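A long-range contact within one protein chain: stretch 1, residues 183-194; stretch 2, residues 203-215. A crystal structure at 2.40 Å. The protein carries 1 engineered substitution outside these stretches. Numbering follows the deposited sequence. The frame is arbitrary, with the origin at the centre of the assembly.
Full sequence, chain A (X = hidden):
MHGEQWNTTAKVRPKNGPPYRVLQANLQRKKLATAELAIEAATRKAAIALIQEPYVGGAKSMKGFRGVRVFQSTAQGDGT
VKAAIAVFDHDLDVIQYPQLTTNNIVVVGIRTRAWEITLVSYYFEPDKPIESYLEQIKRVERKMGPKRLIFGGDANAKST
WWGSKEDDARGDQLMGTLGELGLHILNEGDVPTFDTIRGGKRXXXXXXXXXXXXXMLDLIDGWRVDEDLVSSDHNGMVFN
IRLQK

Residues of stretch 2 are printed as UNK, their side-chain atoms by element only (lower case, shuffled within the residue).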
ATOM      1  N   LEU A 183       0.894 -13.418  -7.448  1.00 41.12           N
ATOM      2  CA  LEU A 183       0.376 -12.093  -7.131  1.00 40.62           C
ATOM      3  C   LEU A 183       0.056 -11.342  -8.423  1.00 40.17           C
ATOM      4  O   LEU A 183       0.827 -11.376  -9.385  1.00 39.87           O
ATOM      5  CB  LEU A 183       1.400 -11.320  -6.283  1.00 38.59           C
ATOM      6  CG  LEU A 183       1.687 -11.980  -4.924  1.00 38.55           C
ATOM      7  CD1 LEU A 183       2.778 -11.225  -4.180  1.00 39.21           C
ATOM      8  CD2 LEU A 183       0.409 -12.013  -4.095  1.00 38.35           C
ATOM      9  N   HIS A 184      -1.083 -10.658  -8.439  1.00 39.07           N
ATOM     10  CA  HIS A 184      -1.522  -9.942  -9.627  1.00 38.62           C
ATOM     11  C   HIS A 184      -1.596  -8.438  -9.439  1.00 38.05           C
ATOM     12  O   HIS A 184      -2.122  -7.947  -8.447  1.00 37.75           O
ATOM     13  CB  HIS A 184      -2.879 -10.489 -10.054  1.00 40.41           C
ATOM     14  CG  HIS A 184      -2.878 -11.969 -10.274  1.00 43.53           C
ATOM     15  ND1 HIS A 184      -2.490 -12.546 -11.464  1.00 44.58           N
ATOM     16  CD2 HIS A 184      -3.158 -12.993  -9.433  1.00 44.25           C
ATOM     17  CE1 HIS A 184      -2.530 -13.861 -11.345  1.00 44.70           C
ATOM     18  NE2 HIS A 184      -2.930 -14.158 -10.123  1.00 44.98           N
ATOM     19  N   ILE A 185      -1.056  -7.720 -10.415  1.00 38.12           N
ATOM     20  CA  ILE A 185      -1.020  -6.270 -10.404  1.00 39.11           C
ATOM     21  C   ILE A 185      -2.403  -5.657 -10.529  1.00 40.29           C
ATOM     22  O   ILE A 185      -3.224  -6.096 -11.334  1.00 41.96           O
ATOM     23  CB  ILE A 185      -0.138  -5.745 -11.547  1.00 38.89           C
ATOM     24  CG1 ILE A 185       1.293  -6.257 -11.356  1.00 39.09           C
ATOM     25  CG2 ILE A 185      -0.150  -4.220 -11.563  1.00 38.59           C
ATOM     26  CD1 ILE A 185       2.190  -6.036 -12.550  1.00 40.32           C
ATOM     27  N   LEU A 186      -2.648  -4.637  -9.717  1.00 39.79           N
ATOM     28  CA  LEU A 186      -3.923  -3.935  -9.712  1.00 41.02           C
ATOM     29  C   LEU A 186      -3.816  -2.607 -10.456  1.00 40.82           C
ATOM     30  O   LEU A 186      -4.813  -2.081 -10.938  1.00 41.91           O
ATOM     31  CB  LEU A 186      -4.383  -3.697  -8.265  1.00 40.19           C
ATOM     32  CG  LEU A 186      -4.972  -4.937  -7.580  1.00 40.05           C
ATOM     33  CD1 LEU A 186      -5.057  -4.751  -6.067  1.00 37.90           C
ATOM     34  CD2 LEU A 186      -6.355  -5.206  -8.180  1.00 37.44           C
ATOM     35  N   ASN A 187      -2.605  -2.073 -10.554  1.00 40.93           N
ATOM     36  CA  ASN A 187      -2.395  -0.804 -11.243  1.00 41.94           C
ATOM     37  C   ASN A 187      -3.045  -0.753 -12.618  1.00 44.07           C
ATOM     38  O   ASN A 187      -3.303  -1.783 -13.241  1.00 45.14           O
ATOM     39  CB  ASN A 187      -0.903  -0.522 -11.396  1.00 38.33           C
ATOM     40  CG  ASN A 187      -0.268  -0.065 -10.108  1.00 35.82           C
ATOM     41  OD1 ASN A 187      -0.398  -0.717  -9.068  1.00 34.63           O
ATOM     42  ND2 ASN A 187       0.433   1.061 -10.168  1.00 31.34           N
ATOM     43  N   GLU A 188      -3.303   0.465 -13.079  1.00 45.08           N
ATOM     44  CA  GLU A 188      -3.909   0.696 -14.379  1.00 47.15           C
ATOM     45  C   GLU A 188      -3.648   2.125 -14.833  1.00 47.49           C
ATOM     46  O   GLU A 188      -3.384   3.010 -14.015  1.00 46.76           O
ATOM     47  CB  GLU A 188      -5.416   0.415 -14.319  1.00 49.30           C
ATOM     48  CG  GLU A 188      -5.771  -1.009 -14.732  1.00 51.90           C
ATOM     49  CD  GLU A 188      -7.172  -1.421 -14.338  1.00 54.00           C
ATOM     50  OE1 GLU A 188      -8.135  -0.718 -14.719  1.00 55.26           O
ATOM     51  OE2 GLU A 188      -7.305  -2.457 -13.649  1.00 53.41           O
ATOM     52  N   GLY A 189      -3.697   2.346 -16.141  1.00 47.47           N
ATOM     53  CA  GLY A 189      -3.464   3.679 -16.663  1.00 48.87           C
ATOM     54  C   GLY A 189      -1.994   4.040 -16.725  1.00 50.72           C
ATOM     55  O   GLY A 189      -1.120   3.170 -16.599  1.00 52.06           O
ATOM     56  N   ASP A 190      -1.718   5.328 -16.913  1.00 50.31           N
ATOM     57  CA  ASP A 190      -0.349   5.814 -17.008  1.00 51.26           C
ATOM     58  C   ASP A 190      -0.163   7.118 -16.241  1.00 51.00           C
ATOM     59  O   ASP A 190       0.833   7.816 -16.422  1.00 51.27           O
ATOM     60  CB  ASP A 190       0.038   6.023 -18.479  1.00 52.34           C
ATOM     61  CG  ASP A 190      -0.774   7.128 -19.152  1.00 53.44           C
ATOM     62  OD1 ASP A 190      -0.554   7.378 -20.359  1.00 54.02           O
ATOM     63  OD2 ASP A 190      -1.631   7.747 -18.480  1.00 52.34           O
ATOM     64  N   VAL A 191      -1.133   7.447 -15.392  1.00 51.19           N
ATOM     65  CA  VAL A 191      -1.061   8.663 -14.591  1.00 50.10           C
ATOM     66  C   VAL A 191       0.118   8.532 -13.634  1.00 50.25           C
ATOM     67  O   VAL A 191       0.204   7.566 -12.876  1.00 48.72           O
ATOM     68  CB  VAL A 191      -2.348   8.867 -13.769  1.00 50.88           C
ATOM     69  CG1 VAL A 191      -2.261  10.168 -12.977  1.00 49.45           C
ATOM     70  CG2 VAL A 191      -3.557   8.870 -14.690  1.00 49.14           C
ATOM     71  N   PRO A 192       1.044   9.503 -13.656  1.00 51.52           N
ATOM     72  CA  PRO A 192       2.207   9.439 -12.765  1.00 52.51           C
ATOM     73  C   PRO A 192       1.830   9.400 -11.285  1.00 53.02           C
ATOM     74  O   PRO A 192       1.011  10.193 -10.820  1.00 53.00           O
ATOM     75  CB  PRO A 192       2.993  10.698 -13.135  1.00 53.20           C
ATOM     76  CG  PRO A 192       1.912  11.656 -13.549  1.00 53.66           C
ATOM     77  CD  PRO A 192       1.016  10.778 -14.394  1.00 52.42           C
ATOM     78  N   THR A 193       2.414   8.458 -10.554  1.00 53.43           N
ATOM     79  CA  THR A 193       2.147   8.336  -9.128  1.00 53.87           C
ATOM     80  C   THR A 193       3.180   9.203  -8.427  1.00 55.77           C
ATOM     81  O   THR A 193       3.137   9.396  -7.210  1.00 55.09           O
ATOM     82  CB  THR A 193       2.276   6.873  -8.646  1.00 53.75           C
ATOM     83  OG1 THR A 193       3.630   6.428  -8.799  1.00 52.54           O
ATOM     84  CG2 THR A 193       1.351   5.965  -9.449  1.00 52.65           C
ATOM     85  N   PHE A 194       4.115   9.721  -9.221  1.00 58.76           N
ATOM     86  CA  PHE A 194       5.166  10.602  -8.725  1.00 61.89           C
ATOM     87  C   PHE A 194       5.482  11.656  -9.778  1.00 63.64           C
ATOM     88  O   PHE A 194       5.862  11.332 -10.908  1.00 62.79           O
ATOM     89  CB  PHE A 194       6.438   9.822  -8.381  1.00 63.36           C
ATOM     90  CG  PHE A 194       7.549  10.690  -7.852  1.00 66.27           C
ATOM     91  CD1 PHE A 194       8.349  11.430  -8.719  1.00 67.20           C
ATOM     92  CD2 PHE A 194       7.771  10.802  -6.481  1.00 66.87           C
ATOM     93  CE1 PHE A 194       9.351  12.266  -8.228  1.00 68.77           C
ATOM     94  CE2 PHE A 194       8.771  11.636  -5.979  1.00 67.48           C
ATOM     95  CZ  PHE A 194       9.561  12.369  -6.854  1.00 68.22           C
ATOM     96  N   UNK A 203       9.807  15.972 -13.805  1.00 68.47           N
ATOM     97  CA  UNK A 203      10.099  14.541 -13.769  1.00 67.04           C
ATOM     98  C   UNK A 203       8.928  13.740 -13.215  1.00 64.25           C
ATOM     99  O   UNK A 203       8.539  13.918 -12.063  1.00 62.57           O
ATOM    100  c   UNK A 203      12.029  10.542 -13.318  1.00 76.55           C
ATOM    101  c   UNK A 203      11.563  12.816 -12.596  1.00 73.46           C
ATOM    102  o   UNK A 203      12.203   8.783 -11.700  1.00 78.82           O
ATOM    103  c   UNK A 203      11.524  12.356 -11.279  1.00 75.50           C
ATOM    104  c   UNK A 203      11.986  10.110 -11.998  1.00 77.30           C
ATOM    105  c   UNK A 203      11.733  11.010 -10.976  1.00 76.61           C
ATOM    106  c   UNK A 203      11.337  14.277 -12.913  1.00 70.07           C
ATOM    107  c   UNK A 203      11.817  11.890 -13.609  1.00 75.11           C
ATOM    108  N   UNK A 204       8.375  12.853 -14.036  1.00 61.82           N
ATOM    109  CA  UNK A 204       7.250  12.024 -13.620  1.00 59.31           C
ATOM    110  C   UNK A 204       7.587  10.537 -13.724  1.00 56.96           C
ATOM    111  O   UNK A 204       8.434  10.137 -14.527  1.00 56.16           O
ATOM    112  c   UNK A 204       6.022  12.336 -14.476  1.00 60.75           C
ATOM    113  n   UNK A 204       3.379  14.685 -14.488  1.00 62.82           N
ATOM    114  o   UNK A 204       4.135  13.694 -16.360  1.00 62.89           O
ATOM    115  c   UNK A 204       4.315  14.060 -15.197  1.00 62.82           C
ATOM    116  c   UNK A 204       5.640  13.810 -14.498  1.00 62.02           C
ATOM    117  N   UNK A 205       6.920   9.721 -12.909  1.00 53.40           N
ATOM    118  CA  UNK A 205       7.155   8.279 -12.908  1.00 49.24           C
ATOM    119  C   UNK A 205       6.061   7.518 -12.169  1.00 46.30           C
ATOM    120  O   UNK A 205       5.249   8.105 -11.455  1.00 46.67           O
ATOM    121  o   UNK A 205       8.460   8.243 -10.857  1.00 48.47           O
ATOM    122  c   UNK A 205       8.501   7.964 -12.247  1.00 50.04           C
ATOM    123  N   UNK A 206       6.046   6.205 -12.352  1.00 42.14           N
ATOM    124  CA  UNK A 206       5.079   5.344 -11.682  1.00 40.21           C
ATOM    125  C   UNK A 206       5.893   4.265 -10.980  1.00 38.07           C
ATOM    126  O   UNK A 206       6.292   3.280 -11.597  1.00 35.85           O
ATOM    127  n   UNK A 206       1.313   3.849 -13.894  1.00 41.34           N
ATOM    128  n   UNK A 206      -0.593   2.777 -13.155  1.00 42.99           N
ATOM    129  c   UNK A 206       2.946   5.613 -13.118  1.00 40.49           C
ATOM    130  c   UNK A 206       2.116   5.016 -14.269  1.00 40.87           C
ATOM    131  n   UNK A 206      -0.567   5.066 -13.303  1.00 41.67           N
ATOM    132  c   UNK A 206       4.104   4.707 -12.691  1.00 40.30           C
ATOM    133  c   UNK A 206       0.056   3.900 -13.445  1.00 43.49           C
ATOM    134  N   UNK A 207       6.152   4.471  -9.691  1.00 36.29           N
ATOM    135  CA  UNK A 207       6.933   3.519  -8.912  1.00 35.80           C
ATOM    136  C   UNK A 207       6.121   2.883  -7.784  1.00 36.37           C
ATOM    137  O   UNK A 207       6.629   2.035  -7.043  1.00 35.75           O
ATOM    138  c   UNK A 207       9.126   4.621  -9.467  1.00 35.36           C
ATOM    139  c   UNK A 207       7.846   5.389  -7.476  1.00 34.55           C
ATOM    140  c   UNK A 207       8.210   4.188  -8.332  1.00 34.73           C
ATOM    141  N   UNK A 208       4.859   3.287  -7.664  1.00 34.91           N
ATOM    142  CA  UNK A 208       3.971   2.740  -6.641  1.00 34.70           C
ATOM    143  C   UNK A 208       3.177   1.565  -7.221  1.00 33.46           C
ATOM    144  O   UNK A 208       2.601   1.666  -8.302  1.00 36.53           O
ATOM    145  o   UNK A 208       4.025   5.981  -6.228  1.00 39.59           O
ATOM    146  c   UNK A 208       3.741   4.996  -5.505  1.00 38.07           C
ATOM    147  c   UNK A 208       3.012   3.822  -6.134  1.00 34.62           C
ATOM    148  o   UNK A 208       4.042   4.933  -4.288  1.00 38.43           O
ATOM    149  N   UNK A 209       3.145   0.450  -6.505  1.00 30.54           N
ATOM    150  CA  UNK A 209       2.437  -0.724  -6.998  1.00 28.19           C
ATOM    151  C   UNK A 209       1.462  -1.282  -5.970  1.00 27.43           C
ATOM    152  O   UNK A 209       1.674  -1.163  -4.758  1.00 24.83           O
ATOM    153  c   UNK A 209       3.429  -1.876  -7.406  1.00 28.42           C
ATOM    154  c   UNK A 209       2.765  -2.803  -8.415  1.00 25.57           C
ATOM    155  c   UNK A 209       4.710  -1.298  -7.991  1.00 28.27           C
ATOM    156  N   UNK A 210       0.380  -1.867  -6.481  1.00 27.79           N
ATOM    157  CA  UNK A 210      -0.654  -2.493  -5.666  1.00 28.65           C
ATOM    158  C   UNK A 210      -0.888  -3.859  -6.298  1.00 30.41           C
ATOM    159  O   UNK A 210      -1.149  -3.951  -7.495  1.00 33.46           O
ATOM    160  c   UNK A 210      -2.988  -2.323  -4.734  1.00 24.22           C
ATOM    161  o   UNK A 210      -1.773  -0.341  -5.379  1.00 26.17           O
ATOM    162  c   UNK A 210      -1.991  -1.716  -5.713  1.00 28.36           C
ATOM    163  N   UNK A 211      -0.788  -4.919  -5.512  1.00 30.57           N
ATOM    164  CA  UNK A 211      -0.999  -6.251  -6.050  1.00 30.47           C
ATOM    165  C   UNK A 211      -1.657  -7.150  -5.024  1.00 31.45           C
ATOM    166  O   UNK A 211      -1.601  -6.880  -3.823  1.00 32.69           O
ATOM    167  c   UNK A 211       1.486  -6.699  -5.600  1.00 28.34           C
ATOM    168  c   UNK A 211       3.473  -5.525  -4.844  1.00 29.27           C
ATOM    169  c   UNK A 211       2.344  -5.612  -5.681  1.00 29.32           C
ATOM    170  c   UNK A 211       0.331  -6.839  -6.560  1.00 30.72           C
ATOM    171  c   UNK A 211       2.883  -7.611  -3.834  1.00 27.36           C
ATOM    172  c   UNK A 211       3.735  -6.528  -3.926  1.00 26.78           C
ATOM    173  c   UNK A 211       1.761  -7.690  -4.668  1.00 28.36           C
ATOM    174  N   UNK A 212      -2.289  -8.215  -5.497  1.00 33.34           N
ATOM    175  CA  UNK A 212      -3.007  -9.116  -4.607  1.00 36.70           C
ATOM    176  C   UNK A 212      -3.050 -10.542  -5.115  1.00 38.18           C
ATOM    177  O   UNK A 212      -2.756 -10.811  -6.275  1.00 39.41           O
ATOM    178  c   UNK A 212      -4.449  -8.630  -4.466  1.00 36.98           C
ATOM    179  s   UNK A 212      -5.323  -8.580  -6.070  1.00 37.33           S
ATOM    180  N   UNK A 213      -3.443 -11.451  -4.232  1.00 40.27           N
ATOM    181  CA  UNK A 213      -3.587 -12.855  -4.590  1.00 42.37           C
ATOM    182  C   UNK A 213      -4.716 -12.925  -5.623  1.00 44.75           C
ATOM    183  O   UNK A 213      -5.544 -12.018  -5.700  1.00 46.20           O
ATOM    184  c   UNK A 213      -3.973 -13.690  -3.365  1.00 40.40           C
ATOM    185  c   UNK A 213      -2.777 -13.885  -2.452  1.00 39.27           C
ATOM    186  o   UNK A 213      -5.019 -13.017  -2.651  1.00 40.52           O
ATOM    187  N   UNK A 214      -4.747 -13.995  -6.411  1.00 47.38           N
ATOM    188  CA  UNK A 214      -5.765 -14.166  -7.453  1.00 49.33           C
ATOM    189  C   UNK A 214      -7.199 -14.007  -6.944  1.00 47.98           C
ATOM    190  O   UNK A 214      -8.003 -13.294  -7.547  1.00 47.68           O
ATOM    191  c   UNK A 214      -6.646 -15.917  -9.161  1.00 57.78           C
ATOM    192  o   UNK A 214      -5.432 -15.024 -11.009  1.00 64.07           O
ATOM    193  o   UNK A 214      -7.571 -14.528 -10.869  1.00 62.84           O
ATOM    194  c   UNK A 214      -6.542 -15.095 -10.435  1.00 61.46           C
ATOM    195  c   UNK A 214      -5.593 -15.543  -8.115  1.00 52.37           C
ATOM    196  N   UNK A 215      -7.508 -14.664  -5.830  1.00 48.21           N
ATOM    197  CA  UNK A 215      -8.844 -14.622  -5.239  1.00 48.84           C
ATOM    198  C   UNK A 215      -9.363 -13.221  -4.914  1.00 48.93           C
ATOM    199  O   UNK A 215     -10.564 -13.028  -4.766  1.00 49.58           O
ATOM    200  o   UNK A 215      -6.970 -15.123  -2.572  1.00 49.98           O
ATOM    201  o   UNK A 215      -8.803 -14.029  -2.072  1.00 54.28           O
ATOM    202  c   UNK A 215      -8.165 -14.835  -2.786  1.00 52.43           C
ATOM    203  c   UNK A 215      -8.878 -15.488  -3.972  1.00 50.78           C
TER
HETATM  204  O   HOH W   1      -3.178   5.615 -13.847  1.00 41.48           O

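Position 203 has one carbon leading to a six-carbon ring that bears an oxygen, so it is Tyr203. Its ring meets that of Phe194 rim to rim (CD2 of Tyr203 to CE1 of Phe194, 3.7 Å), an apolar contact beside the antiparallel pair Phe194 and 205.

Position 204 carries three carbons, the third holding one oxygen and one nitrogen: Gln204. A long polar side chain suits this exposed site; NE2 of Gln204 lies 3.5 Å from CG of Pro192.

At 205 a single carbon bears one oxygen, giving Ser205. So small a side chain fits beside Phe194, its OG 3.6 Å from CB of Phe194. The backbones pair: Ser205 N donates to Phe194 O (2.8 Å), and Phe194 N to Ser205 O (3.0 Å).

Position 206 shows three carbons, a nitrogen, then a carbon with two further nitrogens: Arg206. The loop turns carbonyls toward this cationic multiple donor. NH1 donates to Val191 O (2.7 Å) and NH2, weakly, to Glu188 O (2.9 Å), while Gly189 O lies over one guanidinium face. A water links NH1 to Glu188 O and Val191 N.

Position 207, one carbon forking into two, is Val207. Buried but barely covered by stretch 1, it offers its backbone N in a weak bond to Thr193 OG1 (3.3 Å).

At 208 the second of two carbons carries two oxygens: Asp208. Its carboxylate accepts from a buried hydroxyl, Thr193 OG1 to Asp208 OD1 being 2.6 Å.

Position 209 again has three branched carbons, Val209, an apolar type suited to a buried strand; CG1 lies 3.8 Å from OD1 of Asn187.

At 210 one carbon holds an oxygen and a carbon: Thr210. The methyl CG2 packs 3.5 Å from CD1 of Leu186, while OG1 is satisfied elsewhere in the structure.

Position 211, one carbon and an unsubstituted six-carbon ring, is Phe211, whose CE1 touches CD1 of Leu183 at 3.6 Å in a buried apolar site.

Position 212 ends in sulfur after one carbon: Cys212, small and weakly polar, which suits this buried place, with SG 3.8 Å from CD1 of Leu186.

Position 213, a carbon with oxygen and methyl, is Thr213, pairing a methyl (CG2 4.0 Å from CD2 of Leu183) with a hydroxyl that bonds within stretch 2.

Position 214 has three carbons ending in two oxygens, Glu214. An acidic chain suits this exposed site; OE1 sits 2.8 Å from NE2 of His184, over the ring face, at a poor angle for hydrogen bonding.

Position 215, two carbons and two oxygens, is Asp215; it misses stretch 1, but OD2 accepts from Thr213 OG1 (2.9 Å).

Antiparallel backbone pairing thus joins both ends. Between them Asn187 continues the pairing through its side chain, receiving Thr210 N at OD1 (2.9 Å) and giving ND2 to Asp208 O (2.9 Å), while Arg206 braces the loop.

Stretch 2 203-215: YQSRVDVTFCTED
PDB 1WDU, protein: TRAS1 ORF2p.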